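Local coordinates for quinonprotein alcohol dehydrogenase-like protein (Bacteroides thetaiotaomicron VPI-5482, PDB 4R5O), which is of unknown function but binds calcium and joins an immunoglobulin-like beta-sandwich domain to a seven-bladed beta-propeller of the YVTN repeat family, at residues A[28-33]-A[67-72]; A[73-78]-A[92-97]; A[197-202]-A[224-229]; A[234-239]-A[251-256]; A[372-377]-A[389-394]. All coordinates share one frame; numbering follows the deposited sequence.

Contact 1: residues A[28-33]-A[67-72]; sequences QVLELG and YKIDNP
Leu30 and Leu32 flank Ile69, and one backbone bond ties the two loops together just beyond. Leu30 can be followed atom by atom, because all of its side-chain carbons find the same partner. CB lies 3.9 Å from Ile69 CG1. CG, set beside the backbone N and anti to the carbonyl carbon (chi1 -61°), is slightly farther from that methylene, and of the two tips CD1 comes to 3.9 Å from Ile69 CG1, with CD2 a little behind. The two side chains cross at about a right angle, so Leu30 lies across Ile69 CG1. Ile69 CG2 is only loosely approached by Leu32 CD2, which packs instead on the Asn71-Pro72 peptide: Leu32 CD2 is 3.4 Å from Asn71 C, 3.5 Å from Pro72 N and 4.1 Å from the ring atom Pro72 CD. The polar link is Gly33 N to Ile69 O, 2.7 Å and nearly straight at 168°. Ile69 is also the centre of an inverse gamma turn, which brings the chain round into the loop leading to Pro72. Within the immunoglobulin-like domain the contact spans two sheets: strand 28-31 runs parallel to strand 86-97 at one sheet edge, whereas strand 65-68 pairs with strand 35-38. Ile69 also packs on Phe94 and Ser96 of strand 86-97, and Leu32 reaches Tyr123 of strand 121-123.

Contact 2: residues A[73-78]-A[92-97]; sequences CRADLS and TSFSSN
Phe94 and Ala75 form the close-packed centre of this antiparallel hairpin between strands 74-83 and 86-97. As a hydrogen-bonded pair they exchange two backbone bonds, Ala75 N to Phe94 O at 2.8 Å and Phe94 N to Ala75 O at 2.9 Å, and their side chains share one face of the sheet. Phe94 CG sits between the backbone N and the carbonyl carbon (chi1 66°), and the ring has Ala75 CB over one face, 3.9 Å from the centroid and 22° off the normal, a CH-pi contact displaced toward the CE1-CZ rim. Leu77 CB meets the ring edge at CD1, while Cys73 SG approaches obliquely, 4.2 Å from CE2. The face bearing Arg74, Asp76, Ser93 and Ser95 is looser. There Arg74 CB and Ser95 CB are 4.1 Å apart, and the guanidinium leads away to Leu130 O and a cation-pi contact with Tyr176. Ser93 OG bonds to Ser27. At the open end of the hairpin Ser96 OG accepts from Cys73 N at 2.8 Å, and the same hydroxyl bonds to His98 ND1. The chemistry is thus largely divided by face: aromatic and aliphatic groups, with the Thr92 hydroxyl, lie beside Tyr67 and Leu36, other hydroxyls and charges opposite.

Contact 3: residues A[197-202]-A[224-229]; sequences YGLVTG and LCFYNS
Thr201 meets Phe226 through a chi1 of 55°, which sets OG1 between its own backbone N and carbonyl carbon and leaves CG2 beside the N, so that the two branches serve different parts of one residue. OG1 accepts from Phe226 N at 2.9 Å, with an N-H...O angle of 167°. CG2 stands over the centre of the Phe226 ring, 3.7 Å from the centroid and only 4° off the normal, a CH-pi contact of nearly ideal alignment. The two side chains cross at about a right angle. Leu199 adds CD1 against the same ring, 3.9 Å from CE2 and oblique to it. At the far end Gly202 N reaches Leu224 O at 2.9 Å, a weak, clearly bent bond, and Gly202 CA lies 3.8 Å from Cys225 CB. Five of the six touching residues are buried. The contact links neighbouring propeller sheets: strand 197-201 lies between strands 189-192 and 204-209, whereas residues 224-227 lead into strand 228-232 of the next sheet. Ile205 and Thr191 pack on Phe226 from the first sheet, Val236 and Ser238 from the second, where Tyr227 and Asn228 form a classic bulge opposite Asn239.

Contact 4: residues A[234-239]-A[251-256]; sequences GKVLSN and YDVNEL. With CA (calcium ion), chain K.
Asp252 and Lys235 meet as a non-hydrogen-bonded antiparallel pair, and their side chains close on one another in a salt bridge, Lys235 NZ to Asp252 OD1, 3.0 Å. The lysine chain bends at chi2 (-63°) to bring CD back over Tyr251 O, and NZ then reaches OD1 on its anti side, 21° out of the carboxylate plane. The same OD1 binds the calcium ion at 2.5 Å; the ammonium and the metal together probably keep this carboxylate ionised. Waters 1, 3, 4 and 5 also coordinate the calcium ion. Asp252 OD2 has separate duties: water 3 donates to it at 2.7 Å, and Glu255 N caps onto it at 3.0 Å, making Asp252 the N-cap of helix 253-258. Water 3 in turn accepts from Asn254 ND2. This strand-to-helix junction ends the hairpin of strands 235-239 and 246-252, part of an antiparallel sheet consistent with one blade of the propeller. Backbone donors are matched in order: Val236 N to Tyr251 O, 2.9 Å; Tyr251 N to Val236 O, 3.1 Å; and Val253 N to Gly234 O, 2.9 Å. On the opposite face of the sheet from the salt bridge, Ser238 OG pairs chiefly with Lys249 O and shares water 2 with Tyr251 OH. Nearby, Val236 CG2 touches both Val253 CG2 and Leu256 CD1, 3.5 Å from the latter.

Contact 5: residues A[372-377]-A[389-394]; sequences SITAPL and TYTEER
Ser372 and Ile373 pair with Thr391 and Tyr390 in an antiparallel hairpin, where strand 371-379 is one of the two outer strands of a four-stranded sheet consistent with a propeller blade. Two backbone bonds define the Ser372-Thr391 pair, Ser372 N to Thr391 O at 3.1 Å and Thr391 N to Ser372 O at 2.8 Å, and Thr374 N continues the pattern to Thr389 O at 3.1 Å. One face of the sheet is apolar: Ile373 and Tyr390 lie side by side and point the same way, with Ile373 CG1 3.6 Å from Tyr390 CE1, while the tyrosine hydroxyl bonds to that of Tyr403. The other face carries threonines. Thr374 chi1 of 55° sets OG1 between the backbone N and carbonyl carbon, where it bonds with Thr391 OG1 at 2.8 Å; the two side chains cross at about a right angle. Farther along, Ala375 CB packs 3.6 Å from Thr389 CB, and water 6 accepts from Thr389 N at 2.9 Å. Either threonine hydroxyl could be the donor in the OG1 pair, and Thr391 OG1 also bonds with Ser398 OG, which implies a short run of hydroxyls crossing three strands, with the direction of donation left open.

Overall arrangement
From the N terminus, contact 1 closes a loop of 33 residues, and contact 2 then closes the hairpin that follows; the two run in series, yet they touch, because strand 28-31 pairs with strand 86-97 in one sheet of the immunoglobulin-like domain. The remaining contacts belong to the propeller. Contact 3 closes a 21-residue loop between successive sheets and hands over to contact 4, the hairpin that follows, with the aromatic rings of Phe226 and Tyr251 meeting between them. Contact 5 closes a later hairpin, its nearest atoms about 7 Å from contact 3. None nests or crosses. Centres of contacts 1 and 4 are about 45 Å apart, on opposite sides of the chain's centre.

Contact 1: residues A[28-33]-A[67-72]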
# COMPACT_ATOMS: atom_id res chain seq x y z
N GLN A 28 -26.45 7.57 3.45
CA GLN A 28 -26.67 6.17 3.82
C GLN A 28 -25.38 5.45 4.18
O GLN A 28 -24.37 5.57 3.49
CB GLN A 28 -27.33 5.41 2.65
CG GLN A 28 -28.68 5.98 2.17
CD GLN A 28 -29.75 5.85 3.22
OE1 GLN A 28 -30.13 4.75 3.65
NE2 GLN A 28 -30.26 6.98 3.65
N VAL A 29 -25.43 4.68 5.28
CA VAL A 29 -24.31 3.86 5.70
C VAL A 29 -24.85 2.42 5.79
O VAL A 29 -25.86 2.16 6.46
CB VAL A 29 -23.59 4.35 7.00
CG1 VAL A 29 -22.44 3.44 7.35
CG2 VAL A 29 -23.08 5.77 6.84
N LEU A 30 -24.22 1.51 5.04
CA LEU A 30 -24.60 0.09 4.95
C LEU A 30 -23.48 -0.82 5.43
O LEU A 30 -22.31 -0.45 5.36
CB LEU A 30 -24.96 -0.31 3.49
CG LEU A 30 -26.13 0.42 2.85
CD1 LEU A 30 -25.62 1.53 1.85
CD2 LEU A 30 -27.07 -0.58 2.19
N GLU A 31 -23.82 -2.04 5.85
CA GLU A 31 -22.82 -3.04 6.22
C GLU A 31 -22.33 -3.73 4.97
O GLU A 31 -23.06 -3.79 3.98
CB GLU A 31 -23.36 -4.08 7.23
CG GLU A 31 -23.85 -3.53 8.56
CD GLU A 31 -22.86 -2.80 9.44
OE1 GLU A 31 -21.65 -3.12 9.39
OE2 GLU A 31 -23.31 -1.94 10.23
N LEU A 32 -21.10 -4.28 5.01
CA LEU A 32 -20.60 -5.09 3.90
C LEU A 32 -21.53 -6.29 3.76
O LEU A 32 -21.93 -6.87 4.78
CB LEU A 32 -19.12 -5.49 4.10
CG LEU A 32 -18.09 -4.38 3.95
CD1 LEU A 32 -16.77 -4.76 4.58
CD2 LEU A 32 -17.93 -3.93 2.50
N GLY A 33 -21.98 -6.54 2.55
CA GLY A 33 -22.94 -7.61 2.30
C GLY A 33 -24.37 -7.14 2.12
O GLY A 33 -25.16 -7.86 1.51
N TYR A 67 -28.10 -1.75 -5.40
CA TYR A 67 -26.63 -1.74 -5.44
C TYR A 67 -26.08 -2.53 -4.26
O TYR A 67 -26.26 -2.09 -3.12
CB TYR A 67 -26.15 -0.28 -5.41
CG TYR A 67 -24.69 -0.06 -5.73
CD1 TYR A 67 -23.71 -0.18 -4.74
CD2 TYR A 67 -24.29 0.40 -6.97
CE1 TYR A 67 -22.37 0.05 -5.03
CE2 TYR A 67 -22.96 0.68 -7.26
CZ TYR A 67 -21.99 0.49 -6.28
OH TYR A 67 -20.67 0.76 -6.59
N LYS A 68 -25.44 -3.70 -4.52
CA LYS A 68 -24.89 -4.51 -3.43
C LYS A 68 -23.58 -3.89 -2.91
O LYS A 68 -22.69 -3.56 -3.70
CB LYS A 68 -24.65 -5.98 -3.86
N ILE A 69 -23.49 -3.69 -1.59
CA ILE A 69 -22.31 -3.14 -0.94
C ILE A 69 -21.43 -4.36 -0.61
O ILE A 69 -21.43 -4.89 0.51
CB ILE A 69 -22.72 -2.27 0.29
CG1 ILE A 69 -23.74 -1.20 -0.11
CG2 ILE A 69 -21.51 -1.66 0.99
CD1 ILE A 69 -23.29 -0.23 -1.26
N ASP A 70 -20.77 -4.86 -1.65
CA ASP A 70 -19.96 -6.08 -1.55
C ASP A 70 -18.45 -5.72 -1.45
O ASP A 70 -17.60 -6.61 -1.38
CB ASP A 70 -20.24 -7.01 -2.75
CG ASP A 70 -20.10 -6.41 -4.14
OD1 ASP A 70 -19.66 -5.22 -4.25
OD2 ASP A 70 -20.44 -7.12 -5.12
N ASN A 71 -18.14 -4.41 -1.36
CA ASN A 71 -16.78 -3.93 -1.23
C ASN A 71 -16.71 -2.63 -0.41
O ASN A 71 -17.63 -1.83 -0.52
CB ASN A 71 -16.20 -3.68 -2.63
CG ASN A 71 -14.75 -4.14 -2.79
OD1 ASN A 71 -14.45 -5.32 -2.61
ND2 ASN A 71 -13.86 -3.25 -3.23
N PRO A 72 -15.64 -2.34 0.38
CA PRO A 72 -15.55 -1.02 1.01
C PRO A 72 -15.70 0.07 -0.04
O PRO A 72 -15.02 0.00 -1.06
CB PRO A 72 -14.15 -1.02 1.65
CG PRO A 72 -13.83 -2.44 1.83
CD PRO A 72 -14.42 -3.12 0.64

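Contact 2: residues A[73-78]-A[92-97]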
# COMPACT_ATOMS: atom_id res chain seq x y z
N CYS A 73 -16.65 1.01 0.15
CA CYS A 73 -16.92 2.05 -0.84
C CYS A 73 -17.48 3.30 -0.19
O CYS A 73 -17.86 3.29 0.97
CB CYS A 73 -17.89 1.54 -1.91
SG CYS A 73 -19.57 1.16 -1.31
N ARG A 74 -17.54 4.37 -0.97
CA ARG A 74 -18.12 5.68 -0.73
C ARG A 74 -18.49 6.19 -2.10
O ARG A 74 -17.71 6.00 -3.03
CB ARG A 74 -17.22 6.64 0.09
CG ARG A 74 -15.96 7.04 -0.57
CD ARG A 74 -15.34 8.27 0.03
NE ARG A 74 -14.12 8.59 -0.73
CZ ARG A 74 -13.37 9.66 -0.56
NH1 ARG A 74 -13.70 10.57 0.34
NH2 ARG A 74 -12.28 9.83 -1.29
N ALA A 75 -19.72 6.71 -2.26
CA ALA A 75 -20.22 7.17 -3.55
C ALA A 75 -21.29 8.24 -3.39
O ALA A 75 -21.99 8.28 -2.39
CB ALA A 75 -20.79 6.00 -4.34
N ASP A 76 -21.37 9.13 -4.39
CA ASP A 76 -22.40 10.15 -4.55
C ASP A 76 -23.47 9.56 -5.43
O ASP A 76 -23.14 8.84 -6.38
CB ASP A 76 -21.82 11.46 -5.12
CG ASP A 76 -20.98 12.29 -4.16
OD1 ASP A 76 -21.51 12.66 -3.08
OD2 ASP A 76 -19.86 12.69 -4.54
N LEU A 77 -24.73 9.78 -5.09
CA LEU A 77 -25.81 9.21 -5.89
C LEU A 77 -26.83 10.27 -6.26
O LEU A 77 -27.34 11.00 -5.40
CB LEU A 77 -26.48 8.07 -5.12
CG LEU A 77 -27.69 7.37 -5.74
CD1 LEU A 77 -27.32 6.60 -7.01
CD2 LEU A 77 -28.25 6.44 -4.78
N SER A 78 -27.13 10.34 -7.57
CA SER A 78 -28.16 11.22 -8.12
C SER A 78 -29.22 10.40 -8.80
O SER A 78 -28.95 9.34 -9.38
CB SER A 78 -27.58 12.24 -9.09
OG SER A 78 -26.69 13.13 -8.43
N THR A 92 -28.02 12.22 -2.95
CA THR A 92 -27.63 11.71 -1.65
C THR A 92 -26.24 11.08 -1.84
O THR A 92 -25.62 11.24 -2.89
CB THR A 92 -28.70 10.74 -1.03
OG1 THR A 92 -28.34 10.50 0.33
CG2 THR A 92 -28.85 9.40 -1.80
N SER A 93 -25.76 10.40 -0.81
CA SER A 93 -24.49 9.69 -0.86
C SER A 93 -24.62 8.42 -0.03
O SER A 93 -25.54 8.30 0.79
CB SER A 93 -23.34 10.57 -0.39
OG SER A 93 -23.57 11.05 0.92
N PHE A 94 -23.77 7.43 -0.31
CA PHE A 94 -23.76 6.18 0.43
C PHE A 94 -22.33 5.72 0.63
O PHE A 94 -21.42 6.14 -0.10
CB PHE A 94 -24.61 5.10 -0.24
CG PHE A 94 -24.16 4.57 -1.57
CD1 PHE A 94 -24.59 5.16 -2.75
CD2 PHE A 94 -23.37 3.44 -1.65
CE1 PHE A 94 -24.25 4.62 -3.98
CE2 PHE A 94 -23.01 2.92 -2.89
CZ PHE A 94 -23.46 3.50 -4.04
N SER A 95 -22.13 4.92 1.67
CA SER A 95 -20.83 4.37 2.05
C SER A 95 -21.03 3.10 2.83
O SER A 95 -22.11 2.87 3.36
CB SER A 95 -20.03 5.38 2.86
OG SER A 95 -20.70 5.72 4.07
N SER A 96 -19.99 2.28 2.90
CA SER A 96 -19.96 1.03 3.65
C SER A 96 -19.46 1.27 5.07
O SER A 96 -18.59 2.12 5.26
CB SER A 96 -19.07 0.01 2.94
OG SER A 96 -17.77 0.53 2.70
N ASN A 97 -19.97 0.52 6.04
CA ASN A 97 -19.51 0.58 7.42
C ASN A 97 -18.44 -0.49 7.57
O ASN A 97 -18.73 -1.62 7.98
CB ASN A 97 -20.68 0.42 8.42
CG ASN A 97 -20.26 0.47 9.88
OD1 ASN A 97 -19.31 1.16 10.26
ND2 ASN A 97 -20.96 -0.24 10.74

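Contact 3: residues A[197-202]-A[224-229]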
# COMPACT_ATOMS: atom_id res chain seq x y z
N TYR A 197 9.23 16.35 5.04
CA TYR A 197 10.01 15.99 3.86
C TYR A 197 10.23 14.51 3.68
O TYR A 197 10.32 13.75 4.63
CB TYR A 197 11.40 16.64 3.93
CG TYR A 197 11.36 18.14 3.89
CD1 TYR A 197 11.11 18.82 2.70
CD2 TYR A 197 11.61 18.90 5.04
CE1 TYR A 197 11.06 20.21 2.66
CE2 TYR A 197 11.59 20.29 5.00
CZ TYR A 197 11.30 20.94 3.80
OH TYR A 197 11.29 22.31 3.72
N GLY A 198 10.42 14.16 2.41
CA GLY A 198 10.79 12.82 1.95
C GLY A 198 11.89 12.89 0.91
O GLY A 198 12.29 13.98 0.50
N LEU A 199 12.39 11.75 0.47
CA LEU A 199 13.41 11.67 -0.59
C LEU A 199 12.97 10.75 -1.67
O LEU A 199 12.45 9.68 -1.38
CB LEU A 199 14.80 11.20 -0.10
CG LEU A 199 15.55 11.95 0.97
CD1 LEU A 199 16.77 11.11 1.37
CD2 LEU A 199 15.97 13.38 0.52
N VAL A 200 13.17 11.15 -2.92
CA VAL A 200 12.88 10.31 -4.08
C VAL A 200 14.21 10.12 -4.80
O VAL A 200 14.89 11.10 -5.13
CB VAL A 200 11.74 10.87 -4.98
CG1 VAL A 200 11.64 10.07 -6.29
CG2 VAL A 200 10.39 10.90 -4.23
N THR A 201 14.62 8.87 -4.96
CA THR A 201 15.90 8.53 -5.60
C THR A 201 15.62 7.59 -6.81
O THR A 201 14.51 7.03 -6.95
CB THR A 201 16.85 7.91 -4.56
OG1 THR A 201 16.23 6.79 -3.94
CG2 THR A 201 17.25 8.91 -3.43
N GLY A 202 16.61 7.48 -7.68
CA GLY A 202 16.54 6.71 -8.92
C GLY A 202 17.48 7.24 -9.98
O GLY A 202 18.05 6.46 -10.75
N LEU A 224 21.52 6.28 -9.50
CA LEU A 224 21.67 6.28 -8.03
C LEU A 224 20.27 6.17 -7.42
O LEU A 224 19.45 7.06 -7.59
CB LEU A 224 22.44 7.50 -7.47
CG LEU A 224 22.44 7.69 -5.93
CD1 LEU A 224 23.07 6.53 -5.22
CD2 LEU A 224 23.14 8.96 -5.53
N CYS A 225 20.03 5.07 -6.73
CA CYS A 225 18.75 4.74 -6.15
C CYS A 225 18.91 4.16 -4.75
O CYS A 225 19.75 3.28 -4.54
CB CYS A 225 18.02 3.74 -7.07
SG CYS A 225 16.33 3.38 -6.55
N PHE A 226 18.07 4.60 -3.79
CA PHE A 226 18.06 3.97 -2.48
C PHE A 226 16.98 2.91 -2.56
O PHE A 226 15.80 3.21 -2.34
CB PHE A 226 17.86 4.94 -1.28
CG PHE A 226 18.71 6.18 -1.10
CD1 PHE A 226 19.87 6.37 -1.84
CD2 PHE A 226 18.37 7.14 -0.14
CE1 PHE A 226 20.64 7.54 -1.69
CE2 PHE A 226 19.17 8.27 0.05
CZ PHE A 226 20.28 8.48 -0.75
N TYR A 227 17.35 1.67 -2.93
CA TYR A 227 16.39 0.55 -3.05
C TYR A 227 15.75 0.33 -1.72
O TYR A 227 14.57 0.05 -1.66
CB TYR A 227 17.06 -0.72 -3.58
CG TYR A 227 17.61 -0.53 -4.97
CD1 TYR A 227 16.76 -0.40 -6.07
CD2 TYR A 227 18.98 -0.40 -5.19
CE1 TYR A 227 17.26 -0.17 -7.35
CE2 TYR A 227 19.49 -0.18 -6.47
CZ TYR A 227 18.62 -0.08 -7.55
OH TYR A 227 19.10 0.15 -8.81
N ASN A 228 16.51 0.57 -0.64
CA ASN A 228 16.09 0.51 0.76
C ASN A 228 16.84 1.54 1.53
O ASN A 228 18.01 1.79 1.24
CB ASN A 228 16.31 -0.88 1.37
CG ASN A 228 15.60 -1.97 0.65
OD1 ASN A 228 14.40 -2.18 0.82
ND2 ASN A 228 16.31 -2.59 -0.26
N SER A 229 16.16 2.14 2.50
CA SER A 229 16.71 3.18 3.36
C SER A 229 15.98 3.19 4.70
O SER A 229 14.98 2.49 4.86
CB SER A 229 16.64 4.55 2.68
OG SER A 229 15.32 4.87 2.28

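Contact 4: residues A[234-239]-A[251-256]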
# COMPACT_ATOMS: atom_id res chain seq x y z
N GLY A 234 19.73 10.71 13.17
CA GLY A 234 19.92 11.88 12.33
C GLY A 234 20.50 11.62 10.96
O GLY A 234 20.80 12.58 10.24
N LYS A 235 20.61 10.33 10.57
CA LYS A 235 21.16 9.93 9.28
C LYS A 235 20.18 9.11 8.45
O LYS A 235 19.31 8.44 8.99
CB LYS A 235 22.46 9.09 9.45
CG LYS A 235 23.58 9.71 10.29
CD LYS A 235 24.15 10.99 9.72
CE LYS A 235 25.18 11.57 10.66
NZ LYS A 235 25.83 12.79 10.10
N VAL A 236 20.39 9.12 7.13
CA VAL A 236 19.68 8.27 6.18
C VAL A 236 20.63 7.14 5.77
O VAL A 236 21.62 7.40 5.10
CB VAL A 236 19.15 9.02 4.94
CG1 VAL A 236 18.43 8.06 3.98
CG2 VAL A 236 18.24 10.18 5.34
N LEU A 237 20.35 5.91 6.20
CA LEU A 237 21.14 4.73 5.79
C LEU A 237 20.61 4.23 4.47
O LEU A 237 19.40 4.15 4.35
CB LEU A 237 21.08 3.63 6.87
CG LEU A 237 21.76 3.98 8.17
CD1 LEU A 237 21.31 3.06 9.29
CD2 LEU A 237 23.26 3.94 8.01
N SER A 238 21.46 3.95 3.47
CA SER A 238 20.92 3.49 2.19
C SER A 238 21.62 2.20 1.66
O SER A 238 22.81 1.95 1.88
CB SER A 238 21.05 4.58 1.13
OG SER A 238 22.41 4.82 0.80
N ASN A 239 20.80 1.39 0.97
CA ASN A 239 21.11 0.23 0.15
C ASN A 239 20.89 0.67 -1.28
O ASN A 239 19.75 0.94 -1.65
CB ASN A 239 20.26 -0.98 0.55
CG ASN A 239 20.25 -2.09 -0.48
OD1 ASN A 239 19.19 -2.52 -0.89
ND2 ASN A 239 21.40 -2.48 -1.00
N TYR A 251 23.78 9.54 4.67
CA TYR A 251 23.67 10.98 4.45
C TYR A 251 23.13 11.62 5.72
O TYR A 251 22.55 10.92 6.56
CB TYR A 251 22.77 11.27 3.22
CG TYR A 251 23.22 10.59 1.93
CD1 TYR A 251 22.97 9.24 1.71
CD2 TYR A 251 23.84 11.32 0.91
CE1 TYR A 251 23.42 8.60 0.55
CE2 TYR A 251 24.25 10.70 -0.27
CZ TYR A 251 24.03 9.34 -0.45
OH TYR A 251 24.44 8.69 -1.60
N ASP A 252 23.32 12.92 5.89
CA ASP A 252 22.81 13.62 7.07
C ASP A 252 21.41 14.14 6.75
O ASP A 252 21.24 14.79 5.72
CB ASP A 252 23.78 14.74 7.47
CG ASP A 252 23.40 15.44 8.74
OD1 ASP A 252 23.67 14.89 9.83
OD2 ASP A 252 22.88 16.58 8.66
N VAL A 253 20.41 13.85 7.62
CA VAL A 253 19.02 14.26 7.41
C VAL A 253 18.94 15.80 7.31
O VAL A 253 18.32 16.30 6.38
CB VAL A 253 18.09 13.70 8.54
CG1 VAL A 253 16.71 14.36 8.55
CG2 VAL A 253 17.96 12.18 8.44
N ASN A 254 19.59 16.53 8.21
CA ASN A 254 19.56 18.01 8.22
C ASN A 254 20.22 18.62 6.98
O ASN A 254 19.72 19.62 6.47
CB ASN A 254 20.23 18.56 9.47
CG ASN A 254 19.44 18.25 10.71
OD1 ASN A 254 18.20 18.18 10.69
ND2 ASN A 254 20.15 18.07 11.82
N GLU A 255 21.33 18.00 6.49
CA GLU A 255 22.01 18.44 5.27
C GLU A 255 21.10 18.22 4.04
O GLU A 255 21.01 19.10 3.18
CB GLU A 255 23.33 17.70 5.11
CG GLU A 255 24.12 18.14 3.89
CD GLU A 255 25.49 17.52 3.72
OE1 GLU A 255 25.88 16.64 4.53
OE2 GLU A 255 26.20 17.95 2.78
N LEU A 256 20.38 17.09 4.00
CA LEU A 256 19.42 16.74 2.94
C LEU A 256 18.23 17.69 2.92
O LEU A 256 17.76 18.02 1.84
CB LEU A 256 18.89 15.30 3.12
CG LEU A 256 19.91 14.19 2.88
CD1 LEU A 256 19.40 12.90 3.40
CD2 LEU A 256 20.25 14.07 1.43
CA CA K . 23.01 15.44 12.17
O HOH W 1 20.23 15.41 12.17
O HOH W 2 23.59 5.70 -1.67
O HOH W 3 22.91 17.50 11.15
O HOH W 4 23.48 13.00 13.56
O HOH W 5 25.37 16.33 11.68

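Contact 5: residues A[372-377]-A[389-394]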
# COMPACT_ATOMS: atom_id res chain seq x y z
N SER A 372 8.85 -20.14 -3.98
CA SER A 372 9.79 -19.14 -3.51
C SER A 372 9.04 -17.95 -2.91
O SER A 372 7.86 -17.75 -3.22
CB SER A 372 10.71 -18.68 -4.64
OG SER A 372 9.98 -18.17 -5.74
N ILE A 373 9.71 -17.21 -1.99
CA ILE A 373 9.18 -16.03 -1.31
C ILE A 373 9.57 -14.85 -2.20
O ILE A 373 10.75 -14.65 -2.47
CB ILE A 373 9.68 -15.95 0.15
CG1 ILE A 373 9.14 -17.20 0.92
CG2 ILE A 373 9.24 -14.62 0.83
CD1 ILE A 373 9.66 -17.43 2.25
N THR A 374 8.56 -14.15 -2.73
CA THR A 374 8.74 -13.14 -3.78
C THR A 374 8.35 -11.71 -3.36
O THR A 374 8.17 -10.85 -4.23
CB THR A 374 7.87 -13.55 -4.97
OG1 THR A 374 6.51 -13.72 -4.53
CG2 THR A 374 8.38 -14.85 -5.65
N ALA A 375 8.29 -11.42 -2.06
CA ALA A 375 7.98 -10.09 -1.56
C ALA A 375 8.56 -9.92 -0.18
O ALA A 375 8.86 -10.95 0.44
CB ALA A 375 6.49 -9.85 -1.53
N PRO A 376 8.76 -8.67 0.34
CA PRO A 376 9.29 -8.54 1.70
C PRO A 376 8.36 -9.13 2.75
O PRO A 376 7.14 -9.14 2.56
CB PRO A 376 9.41 -7.03 1.89
CG PRO A 376 8.52 -6.45 0.93
CD PRO A 376 8.50 -7.34 -0.25
N LEU A 377 8.93 -9.65 3.85
CA LEU A 377 8.13 -10.16 4.97
C LEU A 377 7.42 -9.03 5.67
O LEU A 377 7.94 -7.91 5.72
CB LEU A 377 9.01 -10.90 5.98
CG LEU A 377 9.76 -12.17 5.54
CD1 LEU A 377 10.74 -12.60 6.62
CD2 LEU A 377 8.79 -13.29 5.19
N THR A 389 4.74 -13.95 1.39
CA THR A 389 4.27 -13.98 0.00
C THR A 389 5.05 -15.06 -0.75
O THR A 389 6.27 -14.97 -0.88
CB THR A 389 4.41 -12.61 -0.66
OG1 THR A 389 3.70 -11.64 0.12
CG2 THR A 389 3.93 -12.59 -2.09
N TYR A 390 4.33 -16.09 -1.23
CA TYR A 390 4.86 -17.21 -2.00
C TYR A 390 4.43 -17.16 -3.45
O TYR A 390 3.33 -16.66 -3.74
CB TYR A 390 4.40 -18.55 -1.40
CG TYR A 390 4.89 -18.86 -0.01
CD1 TYR A 390 6.16 -19.38 0.20
CD2 TYR A 390 4.05 -18.75 1.08
CE1 TYR A 390 6.61 -19.72 1.47
CE2 TYR A 390 4.48 -19.09 2.36
CZ TYR A 390 5.76 -19.58 2.55
OH TYR A 390 6.21 -19.92 3.81
N THR A 391 5.26 -17.72 -4.36
CA THR A 391 4.94 -17.88 -5.78
C THR A 391 5.40 -19.25 -6.23
O THR A 391 6.56 -19.61 -6.01
CB THR A 391 5.52 -16.76 -6.66
OG1 THR A 391 5.05 -15.49 -6.21
CG2 THR A 391 5.18 -16.92 -8.13
N GLU A 392 4.46 -20.02 -6.83
CA GLU A 392 4.77 -21.32 -7.44
C GLU A 392 5.40 -21.00 -8.78
O GLU A 392 4.74 -20.42 -9.65
CB GLU A 392 3.54 -22.24 -7.54
CG GLU A 392 3.04 -22.80 -6.22
CD GLU A 392 1.97 -23.88 -6.28
OE1 GLU A 392 1.99 -24.69 -7.24
OE2 GLU A 392 1.20 -23.99 -5.31
N GLU A 393 6.71 -21.26 -8.88
CA GLU A 393 7.59 -20.95 -10.01
C GLU A 393 7.04 -21.47 -11.36
O GLU A 393 7.01 -20.71 -12.34
CB GLU A 393 8.99 -21.57 -9.77
CG GLU A 393 9.66 -21.15 -8.46
CD GLU A 393 10.99 -21.80 -8.10
OE1 GLU A 393 11.44 -22.70 -8.83
OE2 GLU A 393 11.56 -21.40 -7.06
N ARG A 394 6.60 -22.74 -11.40
CA ARG A 394 6.14 -23.41 -12.60
C ARG A 394 4.78 -22.90 -13.13
O ARG A 394 4.60 -22.92 -14.35
CB ARG A 394 6.01 -24.92 -12.36
O HOH W 6 7.00 -12.27 1.87
O HOH W 7 4.52 -11.21 2.61